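Local structure of methylocystis parvus OBBP MbnE (Methylocystis parvus OBBP, 5ICQ) at residues 94-99 / 201-206; 285-290 / 574-579; 338-343 / 422-427. The protein is a periplasmic binding protein of the methanobactin transport machinery and probably captures the copper-chelating peptide methanobactin for uptake into the cell. All blocks are in the same frame, centred on the assembly; numbering follows the deposited sequence.

Interaction 1 (94-99 / 201-206)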
ATOM      1  N   ASN A  94      12.978 -13.256   3.561  1.00  7.72           N
ATOM      2  CA  ASN A  94      13.468 -14.634   3.598  1.00  9.65           C
ATOM      3  C   ASN A  94      14.942 -14.723   3.224  1.00 12.88           C
ATOM      4  O   ASN A  94      15.682 -15.538   3.791  1.00  8.90           O
ATOM      5  CB  ASN A  94      12.648 -15.511   2.654  1.00 10.86           C
ATOM      6  CG  ASN A  94      11.227 -15.717   3.141  1.00 13.63           C
ATOM      7  OD1 ASN A  94      10.984 -15.886   4.343  1.00 11.27           O
ATOM      8  ND2 ASN A  94      10.283 -15.698   2.214  1.00 12.00           N
ATOM      9  N   VAL A  95      15.376 -13.937   2.242  1.00 11.90           N
ATOM     10  CA  VAL A  95      16.752 -13.968   1.749  1.00  9.43           C
ATOM     11  C   VAL A  95      17.470 -12.655   2.034  1.00 10.62           C
ATOM     12  O   VAL A  95      18.527 -12.640   2.669  1.00 11.98           O
ATOM     13  CB  VAL A  95      16.799 -14.304   0.240  1.00  6.54           C
ATOM     14  CG1 VAL A  95      18.232 -14.299  -0.250  1.00 10.26           C
ATOM     15  CG2 VAL A  95      16.169 -15.662  -0.019  1.00 12.51           C
ATOM     16  N   PHE A  96      16.895 -11.537   1.596  1.00 10.94           N
ATOM     17  CA  PHE A  96      17.509 -10.222   1.758  1.00  8.73           C
ATOM     18  C   PHE A  96      16.971  -9.527   3.000  1.00 15.07           C
ATOM     19  O   PHE A  96      15.753  -9.401   3.165  1.00 13.68           O
ATOM     20  CB  PHE A  96      17.233  -9.348   0.534  1.00 10.67           C
ATOM     21  CG  PHE A  96      17.720  -9.942  -0.755  1.00 12.43           C
ATOM     22  CD1 PHE A  96      19.079 -10.079  -0.999  1.00 14.66           C
ATOM     23  CD2 PHE A  96      16.820 -10.336  -1.727  1.00 11.31           C
ATOM     24  CE1 PHE A  96      19.533 -10.608  -2.195  1.00 18.90           C
ATOM     25  CE2 PHE A  96      17.262 -10.864  -2.933  1.00 16.41           C
ATOM     26  CZ  PHE A  96      18.618 -11.007  -3.164  1.00 18.29           C
ATOM     27  N   GLN A  97      17.875  -9.033   3.845  1.00 12.00           N
ATOM     28  CA  GLN A  97      17.498  -8.462   5.130  1.00 12.21           C
ATOM     29  C   GLN A  97      17.897  -6.998   5.214  1.00 11.17           C
ATOM     30  O   GLN A  97      18.926  -6.588   4.675  1.00 12.34           O
ATOM     31  CB  GLN A  97      18.182  -9.189   6.289  1.00  8.60           C
ATOM     32  CG  GLN A  97      17.871 -10.643   6.387  1.00 11.78           C
ATOM     33  CD  GLN A  97      18.467 -11.209   7.646  1.00 13.13           C
ATOM     34  OE1 GLN A  97      19.681 -11.132   7.858  1.00 12.10           O
ATOM     35  NE2 GLN A  97      17.618 -11.738   8.512  1.00  9.62           N
ATOM     36  N   GLY A  98      17.104  -6.218   5.948  1.00 10.75           N
ATOM     37  CA  GLY A  98      17.480  -4.855   6.260  1.00 10.00           C
ATOM     38  C   GLY A  98      18.252  -4.736   7.561  1.00 13.81           C
ATOM     39  O   GLY A  98      18.467  -5.699   8.299  1.00 10.51           O
ATOM     40  N   LEU A  99      18.673  -3.503   7.848  1.00 10.31           N
ATOM     41  CA  LEU A  99      19.329  -3.227   9.121  1.00 10.25           C
ATOM     42  C   LEU A  99      18.386  -3.444  10.300  1.00  9.67           C
ATOM     43  O   LEU A  99      18.818  -3.868  11.380  1.00 10.59           O
ATOM     44  CB  LEU A  99      19.856  -1.799   9.121  1.00 14.14           C
ATOM     45  CG  LEU A  99      21.087  -1.568   8.256  1.00 18.65           C
ATOM     46  CD1 LEU A  99      21.326  -0.053   8.096  1.00 14.88           C
ATOM     47  CD2 LEU A  99      22.290  -2.261   8.873  1.00 16.06           C
ATOM     48  N   PRO A 201      17.933  -3.061   2.107  1.00 10.15           N
ATOM     49  CA  PRO A 201      18.517  -4.411   2.157  1.00  9.39           C
ATOM     50  C   PRO A 201      20.032  -4.344   2.192  1.00 10.98           C
ATOM     51  O   PRO A 201      20.642  -3.477   1.565  1.00 10.47           O
ATOM     52  CB  PRO A 201      18.025  -5.059   0.857  1.00 12.37           C
ATOM     53  CG  PRO A 201      17.861  -3.883  -0.081  1.00 17.27           C
ATOM     54  CD  PRO A 201      17.303  -2.793   0.796  1.00 12.00           C
ATOM     55  N   VAL A 202      20.642  -5.267   2.927  1.00 11.67           N
ATOM     56  CA  VAL A 202      22.097  -5.313   3.045  1.00  6.90           C
ATOM     57  C   VAL A 202      22.605  -6.424   2.137  1.00 11.04           C
ATOM     58  O   VAL A 202      22.336  -7.608   2.368  1.00 11.26           O
ATOM     59  CB  VAL A 202      22.552  -5.522   4.493  1.00  9.57           C
ATOM     60  CG1 VAL A 202      24.078  -5.599   4.545  1.00 13.00           C
ATOM     61  CG2 VAL A 202      22.045  -4.375   5.384  1.00 10.61           C
ATOM     62  N   LEU A 203      23.340  -6.043   1.098  1.00 10.01           N
ATOM     63  CA  LEU A 203      23.779  -6.915   0.016  1.00  7.41           C
ATOM     64  C   LEU A 203      25.273  -7.199   0.137  1.00 10.05           C
ATOM     65  O   LEU A 203      26.028  -6.356   0.637  1.00 11.27           O
ATOM     66  CB  LEU A 203      23.494  -6.275  -1.346  1.00  9.25           C
ATOM     67  CG  LEU A 203      22.036  -5.830  -1.522  1.00 14.17           C
ATOM     68  CD1 LEU A 203      21.862  -5.085  -2.825  1.00 18.89           C
ATOM     69  CD2 LEU A 203      21.092  -7.020  -1.453  1.00 12.19           C
ATOM     70  N   PRO A 204      25.732  -8.361  -0.326  1.00 13.47           N
ATOM     71  CA  PRO A 204      27.131  -8.767  -0.111  1.00 13.60           C
ATOM     72  C   PRO A 204      28.089  -8.193  -1.156  1.00 12.43           C
ATOM     73  O   PRO A 204      28.094  -8.607  -2.315  1.00 14.26           O
ATOM     74  CB  PRO A 204      27.060 -10.299  -0.185  1.00 11.76           C
ATOM     75  CG  PRO A 204      25.921 -10.561  -1.152  1.00 16.84           C
ATOM     76  CD  PRO A 204      24.916  -9.445  -0.912  1.00 15.21           C
ATOM     77  N   LYS A 205      28.943  -7.268  -0.713  1.00 11.19           N
ATOM     78  CA  LYS A 205      29.952  -6.720  -1.620  1.00 12.44           C
ATOM     79  C   LYS A 205      30.788  -7.821  -2.270  1.00 18.97           C
ATOM     80  O   LYS A 205      31.095  -7.749  -3.465  1.00 17.56           O
ATOM     81  CB  LYS A 205      30.867  -5.745  -0.882  1.00 12.19           C
ATOM     82  CG  LYS A 205      31.889  -5.109  -1.833  1.00 22.96           C
ATOM     83  CD  LYS A 205      32.703  -4.012  -1.167  1.00 27.49           C
ATOM     84  CE  LYS A 205      33.523  -3.247  -2.201  1.00 31.24           C
ATOM     85  NZ  LYS A 205      34.401  -2.244  -1.531  1.00 40.58           N
ATOM     86  N   HIS A 206      31.154  -8.856  -1.506  1.00 14.20           N
ATOM     87  CA  HIS A 206      32.026  -9.905  -2.031  1.00 18.30           C
ATOM     88  C   HIS A 206      31.338 -10.827  -3.036  1.00 20.87           C
ATOM     89  O   HIS A 206      32.022 -11.651  -3.661  1.00 17.74           O
ATOM     90  CB  HIS A 206      32.581 -10.740  -0.874  1.00 15.56           C
ATOM     91  CG  HIS A 206      31.575 -11.668  -0.268  1.00 14.72           C
ATOM     92  ND1 HIS A 206      30.601 -11.242   0.614  1.00 12.90           N
ATOM     93  CD2 HIS A 206      31.388 -13.002  -0.418  1.00 15.70           C
ATOM     94  CE1 HIS A 206      29.855 -12.274   0.975  1.00 15.02           C
ATOM     95  NE2 HIS A 206      30.315 -13.355   0.369  1.00 15.63           N
TER
HETATM   96  O   HOH W   1      20.620  -9.566   3.372  1.00 12.39           O
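With CG anti to their own carbonyl carbons, Phe96 (chi1 -58°) and Leu203 (chi1 -53°) bring the ring and the CD2 methyl together where two loops meet. There Leu203 CD2 lies 3.7 Å from Phe96 CD1, approaching the ring obliquely. Val202 has CG2 in the same relation to its carbonyl, which carries that methyl to within 4.1 Å of Leu99 CD2, the two side chains meeting at about a right angle. Between these apolar pairs the backbones join. The amide of Val202 donates to the carbonyl of Gln97, N to O 2.8 Å, with the donor almost in line with the C=O bond. Pro201 adds its CA-H to the same oxygen at 3.4 Å from CA. A water continues the link, accepting from Gln97 N and donating to Val202 O, so both backbone polar groups are satisfied. The Gln97 amide end turns elsewhere, to Ser224, Tyr246 and Trp247. Branched aliphatic residues suit this buried place: Val202 and Leu99 also pack on Val148 of helix 145-158 and Ile114 of strand 109-120. This is buried loop-to-loop packing in the family 5 solute-binding fold, joining the lead-in to strand 100-103 with the chain beyond helix 193-198.

Interaction 2 (285-290 / 574-579)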
ATOM      1  N   TYR A 285      -2.517 -22.291   0.512  1.00 10.06           N
ATOM      2  CA  TYR A 285      -3.009 -20.993   0.962  1.00  8.84           C
ATOM      3  C   TYR A 285      -3.399 -20.164  -0.253  1.00 12.99           C
ATOM      4  O   TYR A 285      -2.727 -20.229  -1.285  1.00 11.68           O
ATOM      5  CB  TYR A 285      -1.929 -20.250   1.778  1.00 10.36           C
ATOM      6  CG  TYR A 285      -2.348 -18.861   2.217  1.00 11.40           C
ATOM      7  CD1 TYR A 285      -2.156 -17.762   1.389  1.00 13.33           C
ATOM      8  CD2 TYR A 285      -2.948 -18.655   3.460  1.00 15.50           C
ATOM      9  CE1 TYR A 285      -2.549 -16.503   1.773  1.00 16.14           C
ATOM     10  CE2 TYR A 285      -3.337 -17.381   3.857  1.00 17.34           C
ATOM     11  CZ  TYR A 285      -3.142 -16.319   3.000  1.00 17.29           C
ATOM     12  OH  TYR A 285      -3.525 -15.055   3.365  1.00 22.04           O
ATOM     13  N   ARG A 286      -4.462 -19.372  -0.123  1.00  9.34           N
ATOM     14  CA  ARG A 286      -4.797 -18.405  -1.159  1.00 11.59           C
ATOM     15  C   ARG A 286      -5.527 -17.215  -0.551  1.00 14.85           C
ATOM     16  O   ARG A 286      -6.238 -17.340   0.456  1.00 12.64           O
ATOM     17  CB  ARG A 286      -5.642 -19.034  -2.283  1.00 16.77           C
ATOM     18  CG  ARG A 286      -6.998 -19.572  -1.857  1.00 16.32           C
ATOM     19  CD  ARG A 286      -7.746 -20.196  -3.055  1.00 15.84           C
ATOM     20  NE  ARG A 286      -8.421 -19.194  -3.875  1.00 13.68           N
ATOM     21  CZ  ARG A 286      -7.990 -18.736  -5.051  1.00 14.85           C
ATOM     22  NH1 ARG A 286      -6.861 -19.188  -5.592  1.00 18.10           N
ATOM     23  NH2 ARG A 286      -8.707 -17.818  -5.696  1.00 17.80           N
ATOM     24  N   ASP A 287      -5.304 -16.048  -1.157  1.00  9.26           N
ATOM     25  CA  ASP A 287      -6.128 -14.861  -0.954  1.00 11.72           C
ATOM     26  C   ASP A 287      -7.174 -14.794  -2.061  1.00 17.60           C
ATOM     27  O   ASP A 287      -6.840 -14.933  -3.239  1.00 18.91           O
ATOM     28  CB  ASP A 287      -5.269 -13.594  -0.984  1.00 20.89           C
ATOM     29  CG  ASP A 287      -4.265 -13.543   0.137  1.00 26.56           C
ATOM     30  OD1 ASP A 287      -4.654 -13.798   1.297  1.00 28.61           O
ATOM     31  OD2 ASP A 287      -3.085 -13.252  -0.142  1.00 29.71           O
ATOM     32  N   GLU A 288      -8.432 -14.567  -1.691  1.00 15.11           N
ATOM     33  CA  GLU A 288      -9.514 -14.462  -2.658  1.00 12.55           C
ATOM     34  C   GLU A 288      -9.797 -12.995  -2.948  1.00 17.55           C
ATOM     35  O   GLU A 288     -10.007 -12.208  -2.020  1.00 16.93           O
ATOM     36  CB  GLU A 288     -10.784 -15.145  -2.145  1.00 12.28           C
ATOM     37  CG  GLU A 288     -11.862 -15.247  -3.186  1.00 11.46           C
ATOM     38  CD  GLU A 288     -11.356 -15.930  -4.428  1.00 17.33           C
ATOM     39  OE1 GLU A 288     -11.170 -15.245  -5.462  1.00 18.23           O
ATOM     40  OE2 GLU A 288     -11.117 -17.147  -4.351  1.00 18.59           O
ATOM     41  N   THR A 289      -9.811 -12.630  -4.236  1.00 15.62           N
ATOM     42  CA  THR A 289     -10.173 -11.276  -4.643  1.00 18.31           C
ATOM     43  C   THR A 289     -11.373 -11.233  -5.578  1.00 21.71           C
ATOM     44  O   THR A 289     -11.810 -10.136  -5.944  1.00 18.74           O
ATOM     45  CB  THR A 289      -8.986 -10.572  -5.322  1.00 22.57           C
ATOM     46  OG1 THR A 289      -8.460 -11.414  -6.351  1.00 25.59           O
ATOM     47  CG2 THR A 289      -7.882 -10.280  -4.311  1.00 32.22           C
ATOM     48  N   SER A 290     -11.924 -12.382  -5.964  1.00 17.73           N
ATOM     49  CA  SER A 290     -13.077 -12.449  -6.859  1.00 16.31           C
ATOM     50  C   SER A 290     -14.347 -12.576  -6.028  1.00 13.32           C
ATOM     51  O   SER A 290     -14.496 -13.549  -5.282  1.00 13.51           O
ATOM     52  CB  SER A 290     -12.952 -13.641  -7.813  1.00 16.71           C
ATOM     53  OG  SER A 290     -14.224 -14.007  -8.324  1.00 15.48           O
ATOM     54  N   SER A 574     -14.175  -4.952   3.499  1.00 10.06           N
ATOM     55  CA  SER A 574     -13.804  -4.615   4.869  1.00 14.25           C
ATOM     56  C   SER A 574     -12.867  -5.650   5.456  1.00 15.58           C
ATOM     57  O   SER A 574     -12.106  -5.337   6.375  1.00 12.59           O
ATOM     58  CB  SER A 574     -15.048  -4.479   5.753  1.00 21.84           C
ATOM     59  OG  SER A 574     -15.756  -3.293   5.449  1.00 29.29           O
ATOM     60  N   GLU A 575     -12.916  -6.880   4.951  1.00 11.74           N
ATOM     61  CA  GLU A 575     -12.079  -7.960   5.445  1.00 11.19           C
ATOM     62  C   GLU A 575     -11.266  -8.570   4.315  1.00 15.19           C
ATOM     63  O   GLU A 575     -11.599  -8.441   3.132  1.00 13.68           O
ATOM     64  CB  GLU A 575     -12.927  -9.059   6.106  1.00 10.94           C
ATOM     65  CG  GLU A 575     -13.545  -8.640   7.418  1.00 19.64           C
ATOM     66  CD  GLU A 575     -15.007  -8.254   7.280  1.00 36.82           C
ATOM     67  OE1 GLU A 575     -15.669  -8.719   6.324  1.00 33.03           O
ATOM     68  OE2 GLU A 575     -15.494  -7.491   8.139  1.00 41.25           O
ATOM     69  N   GLN A 576     -10.196  -9.256   4.703  1.00 11.97           N
ATOM     70  CA  GLN A 576      -9.411 -10.063   3.781  1.00 10.27           C
ATOM     71  C   GLN A 576      -9.972 -11.480   3.731  1.00 12.26           C
ATOM     72  O   GLN A 576     -10.201 -12.099   4.774  1.00 14.53           O
ATOM     73  CB  GLN A 576      -7.945 -10.081   4.212  1.00 13.73           C
ATOM     74  CG  GLN A 576      -7.045 -10.788   3.204  1.00 21.36           C
ATOM     75  CD  GLN A 576      -5.573 -10.641   3.533  1.00 23.00           C
ATOM     76  OE1 GLN A 576      -5.146  -9.632   4.105  1.00 19.91           O
ATOM     77  NE2 GLN A 576      -4.790 -11.650   3.180  1.00 20.33           N
ATOM     78  N   TRP A 577     -10.215 -11.981   2.521  1.00 11.73           N
ATOM     79  CA  TRP A 577     -10.799 -13.302   2.305  1.00  9.78           C
ATOM     80  C   TRP A 577      -9.669 -14.281   2.002  1.00 14.42           C
ATOM     81  O   TRP A 577      -8.932 -14.096   1.024  1.00 13.44           O
ATOM     82  CB  TRP A 577     -11.806 -13.268   1.148  1.00  9.27           C
ATOM     83  CG  TRP A 577     -12.825 -12.166   1.287  1.00 10.91           C
ATOM     84  CD1 TRP A 577     -13.284 -11.611   2.457  1.00 15.64           C
ATOM     85  CD2 TRP A 577     -13.493 -11.474   0.225  1.00 10.49           C
ATOM     86  NE1 TRP A 577     -14.201 -10.620   2.182  1.00 15.12           N
ATOM     87  CE2 TRP A 577     -14.336 -10.508   0.821  1.00 13.41           C
ATOM     88  CE3 TRP A 577     -13.456 -11.574  -1.171  1.00 20.25           C
ATOM     89  CZ2 TRP A 577     -15.151  -9.661   0.069  1.00 17.51           C
ATOM     90  CZ3 TRP A 577     -14.261 -10.724  -1.920  1.00 20.70           C
ATOM     91  CH2 TRP A 577     -15.096  -9.778  -1.296  1.00 18.34           C
ATOM     92  N   ILE A 578      -9.504 -15.297   2.855  1.00  8.69           N
ATOM     93  CA  ILE A 578      -8.436 -16.273   2.668  1.00  9.94           C
ATOM     94  C   ILE A 578      -8.994 -17.688   2.761  1.00 13.97           C
ATOM     95  O   ILE A 578     -10.086 -17.928   3.283  1.00 15.31           O
ATOM     96  CB  ILE A 578      -7.282 -16.090   3.682  1.00 13.78           C
ATOM     97  CG1 ILE A 578      -7.712 -16.552   5.072  1.00 16.35           C
ATOM     98  CG2 ILE A 578      -6.816 -14.623   3.727  1.00 11.57           C
ATOM     99  CD1 ILE A 578      -6.544 -16.614   6.089  1.00 16.38           C
ATOM    100  N   ALA A 579      -8.223 -18.637   2.237  1.00  9.96           N
ATOM    101  CA  ALA A 579      -8.513 -20.051   2.413  1.00 10.56           C
ATOM    102  C   ALA A 579      -7.192 -20.785   2.540  1.00 12.73           C
ATOM    103  O   ALA A 579      -6.175 -20.342   2.000  1.00 11.35           O
ATOM    104  CB  ALA A 579      -9.333 -20.634   1.254  1.00  9.24           C
TER
HETATM  105  O   HOH W   2      -2.132 -12.518   3.489  1.00 23.23           O
HETATM  106  O   HOH W   3      -8.943 -10.857   0.100  1.00 24.33           O
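Asp287 OD1 receives the amide of Gln576 across the two strands, NE2 to OD1 2.9 Å, and lies 2.7 Å from Tyr285 OH, a weak bond at best, since the same hydroxyl also meets a water. The Gln576 donor reaches this oxygen from above the carboxylate plane, 56° out of it, and the bond is bent, 139° at the hydrogen. That water also accepts from Gln576 NE2, while Gln576 OE1 turns to the backbone N of Ile597; a carboxamide, donor and acceptor in one group, suits both tasks. Ile578 CG2 fits against the polar cluster, 3.3 Å from Tyr285 OH. Tyr285 CG stands anti to the backbone N (chi1 177°), which brings the ring obliquely across Ile578.

Between the two faces the backbones pair antiparallel. Arg286 and Ala579, a hydrogen-bonded pair, exchange two N-H...O bonds, Asp287 and Ile578 form the non-hydrogen-bonded pair, and the amide of Glu288 donates to Trp577 O at 2.8 Å. A water bridges Trp577 N and Glu288 O. On the face of Arg286, Glu288, Trp577 and Ala579, the methyl of Ala579 lies against Arg286 CG, its small size letting the arginine chain pass close by. Trp577 CB lies beside Glu288 CB, Trp577 CE3 comes 3.6 Å from Glu288 O, oblique to the ring, and the indole stacks on Trp294 of helix 291-296, whose N-cap is Ser290. Arg286 NH2 forms a salt bridge to Glu288 OE2, 2.8 Å, with the oxygen in the guanidinium plane. Tyr298 also bonds Glu288 OE2, and Arg293 pairs with OE1, which also accepts Ser290 N through its anti lone pair; these partners would probably steady the buried carboxylate. Strand 576-581 is thus the middle of a three-stranded antiparallel sheet, with 285-288 and 308-313 as its edges.

Interaction 3 (338-343 / 422-427)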
ATOM      1  N   LEU A 338     -19.636  21.474  -8.737  1.00  9.91           N
ATOM      2  CA  LEU A 338     -20.068  20.545  -9.785  1.00 10.21           C
ATOM      3  C   LEU A 338     -19.514  19.145  -9.548  1.00  9.29           C
ATOM      4  O   LEU A 338     -20.208  18.150  -9.791  1.00  8.09           O
ATOM      5  CB  LEU A 338     -19.650  21.067 -11.168  1.00  6.39           C
ATOM      6  CG  LEU A 338     -20.022  20.196 -12.385  1.00 14.02           C
ATOM      7  CD1 LEU A 338     -20.349  21.069 -13.598  1.00 12.44           C
ATOM      8  CD2 LEU A 338     -18.907  19.221 -12.757  1.00 11.38           C
ATOM      9  N   ARG A 339     -18.253  19.036  -9.113  1.00  7.94           N
ATOM     10  CA  ARG A 339     -17.711  17.715  -8.822  1.00  7.78           C
ATOM     11  C   ARG A 339     -18.499  17.044  -7.707  1.00  9.38           C
ATOM     12  O   ARG A 339     -18.801  15.846  -7.792  1.00 11.83           O
ATOM     13  CB  ARG A 339     -16.224  17.799  -8.457  1.00  5.37           C
ATOM     14  CG  ARG A 339     -15.394  18.456  -9.570  1.00  4.44           C
ATOM     15  CD  ARG A 339     -13.882  18.289  -9.385  1.00  7.14           C
ATOM     16  NE  ARG A 339     -13.375  18.947  -8.170  1.00  8.45           N
ATOM     17  CZ  ARG A 339     -12.773  20.130  -8.144  1.00  8.58           C
ATOM     18  NH1 ARG A 339     -12.654  20.850  -9.270  1.00  8.19           N
ATOM     19  NH2 ARG A 339     -12.310  20.614  -6.996  1.00 10.04           N
ATOM     20  N   GLU A 340     -18.828  17.794  -6.648  1.00 10.36           N
ATOM     21  CA  GLU A 340     -19.647  17.227  -5.574  1.00 10.42           C
ATOM     22  C   GLU A 340     -20.999  16.762  -6.101  1.00 10.13           C
ATOM     23  O   GLU A 340     -21.465  15.661  -5.771  1.00  9.29           O
ATOM     24  CB  GLU A 340     -19.842  18.239  -4.439  1.00  9.80           C
ATOM     25  CG  GLU A 340     -20.816  17.704  -3.374  1.00 10.93           C
ATOM     26  CD  GLU A 340     -20.885  18.540  -2.103  1.00 20.63           C
ATOM     27  OE1 GLU A 340     -20.366  19.673  -2.080  1.00 16.59           O
ATOM     28  OE2 GLU A 340     -21.461  18.043  -1.110  1.00 18.76           O
ATOM     29  N   ALA A 341     -21.650  17.593  -6.925  1.00  7.45           N
ATOM     30  CA  ALA A 341     -22.957  17.225  -7.467  1.00  7.41           C
ATOM     31  C   ALA A 341     -22.884  15.962  -8.321  1.00  8.12           C
ATOM     32  O   ALA A 341     -23.752  15.084  -8.221  1.00  9.84           O
ATOM     33  CB  ALA A 341     -23.519  18.381  -8.298  1.00 10.45           C
ATOM     34  N   PHE A 342     -21.871  15.857  -9.187  1.00  7.82           N
ATOM     35  CA  PHE A 342     -21.751  14.657 -10.005  1.00  9.48           C
ATOM     36  C   PHE A 342     -21.532  13.431  -9.132  1.00  9.36           C
ATOM     37  O   PHE A 342     -22.050  12.345  -9.426  1.00  9.95           O
ATOM     38  CB  PHE A 342     -20.605  14.793 -11.009  1.00  6.76           C
ATOM     39  CG  PHE A 342     -20.965  15.531 -12.265  1.00  9.07           C
ATOM     40  CD1 PHE A 342     -21.955  16.504 -12.268  1.00 12.05           C
ATOM     41  CD2 PHE A 342     -20.305  15.241 -13.460  1.00 10.73           C
ATOM     42  CE1 PHE A 342     -22.271  17.189 -13.442  1.00 14.92           C
ATOM     43  CE2 PHE A 342     -20.615  15.918 -14.631  1.00 10.83           C
ATOM     44  CZ  PHE A 342     -21.600  16.898 -14.622  1.00 13.98           C
ATOM     45  N   GLY A 343     -20.781  13.595  -8.045  1.00  9.30           N
ATOM     46  CA  GLY A 343     -20.539  12.484  -7.141  1.00 10.61           C
ATOM     47  C   GLY A 343     -21.804  11.952  -6.507  1.00 13.99           C
ATOM     48  O   GLY A 343     -21.897  10.760  -6.210  1.00 16.08           O
ATOM     49  N   LEU A 422     -28.953  18.810  -8.795  1.00 11.43           N
ATOM     50  CA  LEU A 422     -29.323  19.933  -9.655  1.00 14.62           C
ATOM     51  C   LEU A 422     -29.280  21.258  -8.907  1.00 16.08           C
ATOM     52  O   LEU A 422     -28.912  22.287  -9.489  1.00 13.35           O
ATOM     53  CB  LEU A 422     -30.714  19.688 -10.250  1.00 17.10           C
ATOM     54  CG  LEU A 422     -30.726  18.564 -11.283  1.00 15.98           C
ATOM     55  CD1 LEU A 422     -32.150  18.124 -11.620  1.00 23.61           C
ATOM     56  CD2 LEU A 422     -29.987  19.029 -12.533  1.00 15.10           C
ATOM     57  N   ASP A 423     -29.646  21.266  -7.620  1.00 17.18           N
ATOM     58  CA  ASP A 423     -29.559  22.505  -6.854  1.00 21.58           C
ATOM     59  C   ASP A 423     -28.116  22.969  -6.724  1.00 18.97           C
ATOM     60  O   ASP A 423     -27.823  24.162  -6.867  1.00 20.68           O
ATOM     61  CB  ASP A 423     -30.191  22.333  -5.465  1.00 17.80           C
ATOM     62  CG  ASP A 423     -31.696  22.124  -5.524  1.00 25.07           C
ATOM     63  OD1 ASP A 423     -32.299  22.316  -6.600  1.00 28.45           O
ATOM     64  OD2 ASP A 423     -32.281  21.760  -4.481  1.00 32.38           O
ATOM     65  N   LEU A 424     -27.194  22.043  -6.445  1.00 14.02           N
ATOM     66  CA  LEU A 424     -25.778  22.400  -6.396  1.00 12.24           C
ATOM     67  C   LEU A 424     -25.289  22.891  -7.748  1.00 14.78           C
ATOM     68  O   LEU A 424     -24.547  23.879  -7.836  1.00 18.93           O
ATOM     69  CB  LEU A 424     -24.938  21.195  -5.960  1.00 13.95           C
ATOM     70  CG  LEU A 424     -24.267  21.188  -4.599  1.00 28.77           C
ATOM     71  CD1 LEU A 424     -23.389  19.955  -4.479  1.00 24.74           C
ATOM     72  CD2 LEU A 424     -23.468  22.469  -4.372  1.00 19.04           C
ATOM     73  N   LEU A 425     -25.654  22.176  -8.816  1.00 13.78           N
ATOM     74  CA  LEU A 425     -25.248  22.581 -10.157  1.00 13.87           C
ATOM     75  C   LEU A 425     -25.764  23.975 -10.489  1.00 16.80           C
ATOM     76  O   LEU A 425     -25.049  24.783 -11.091  1.00 15.60           O
ATOM     77  CB  LEU A 425     -25.736  21.551 -11.178  1.00 12.35           C
ATOM     78  CG  LEU A 425     -24.989  20.214 -11.041  1.00 10.74           C
ATOM     79  CD1 LEU A 425     -25.727  19.049 -11.693  1.00 10.24           C
ATOM     80  CD2 LEU A 425     -23.549  20.366 -11.606  1.00 11.15           C
ATOM     81  N   ALA A 426     -27.007  24.278 -10.101  1.00 13.65           N
ATOM     82  CA  ALA A 426     -27.548  25.618 -10.337  1.00 19.25           C
ATOM     83  C   ALA A 426     -26.687  26.686  -9.670  1.00 26.82           C
ATOM     84  O   ALA A 426     -26.407  27.733 -10.266  1.00 23.40           O
ATOM     85  CB  ALA A 426     -28.998  25.690  -9.843  1.00 20.91           C
ATOM     86  N   ALA A 427     -26.222  26.416  -8.445  1.00 26.71           N
ATOM     87  CA  ALA A 427     -25.305  27.332  -7.775  1.00 30.70           C
ATOM     88  C   ALA A 427     -23.982  27.463  -8.521  1.00 32.54           C
ATOM     89  O   ALA A 427     -23.355  28.529  -8.491  1.00 33.59           O
ATOM     90  CB  ALA A 427     -25.067  26.868  -6.338  1.00 33.11           C
TER
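Helix segments 338-343 and 422-427 run nearly antiparallel, 165° between their directions, with axes 8.5 Å apart at closest approach. Ala341 makes that spacing possible: its single methyl points at the other helix and meets Leu425 CG at 3.6 Å and Leu424 CB at 3.9 Å. Leu425 places CG anti to its carbonyl carbon (chi1 -69°), and from there its CD2 lies 3.6 Å from Leu338 CG, the two side chains crossing obliquely. The same methyl lies 3.9 Å from Phe342 CE1, at a slant to the ring. One turn apart on their helix, Leu338 and Phe342 are themselves in contact, Leu338 CD2 sitting over the centre of one ring face, so that Leu425 touches two groups that already brace each other. An alanine in place of Leu425 would probably open a gap beside Ala341 and deprive Leu338 and Phe342 of the methyl they share. The pair is plain antiparallel helix packing within the family 5 solute-binding fold, joining helix 336-343 to helix 415-427 through apolar side chains; Phe342 extends this packing with an edge-to-face contact to Phe444. Toward the other flank, Leu424 CD1 lies 3.6 Å from Glu340 CG, across the extended glutamate at about a right angle. Leucine here covers the aliphatic stem of Glu340, while the carboxylate finds its charge partner in Arg395.

In the fold
The three contacts are separate, and none touches another. Interactions 1 and 3 lie on opposite sides of the chain's centre, their centres about 54 Å apart, the first joining two loops and the other two helices. Interaction 2 is more central, about 17 Å from the centre of the chain; its nearest atoms are about 13 Å from those of interaction 1 and about 19 Å from those of interaction 3. In sequence, interaction 1 closes first; interaction 2 then joins distant parts of the chain, and both helices of interaction 3 belong to the span between its strands. A sulfate, probably from crystallisation, sits about 4 Å from the side chain of Ser290; it does not identify a methanobactin site.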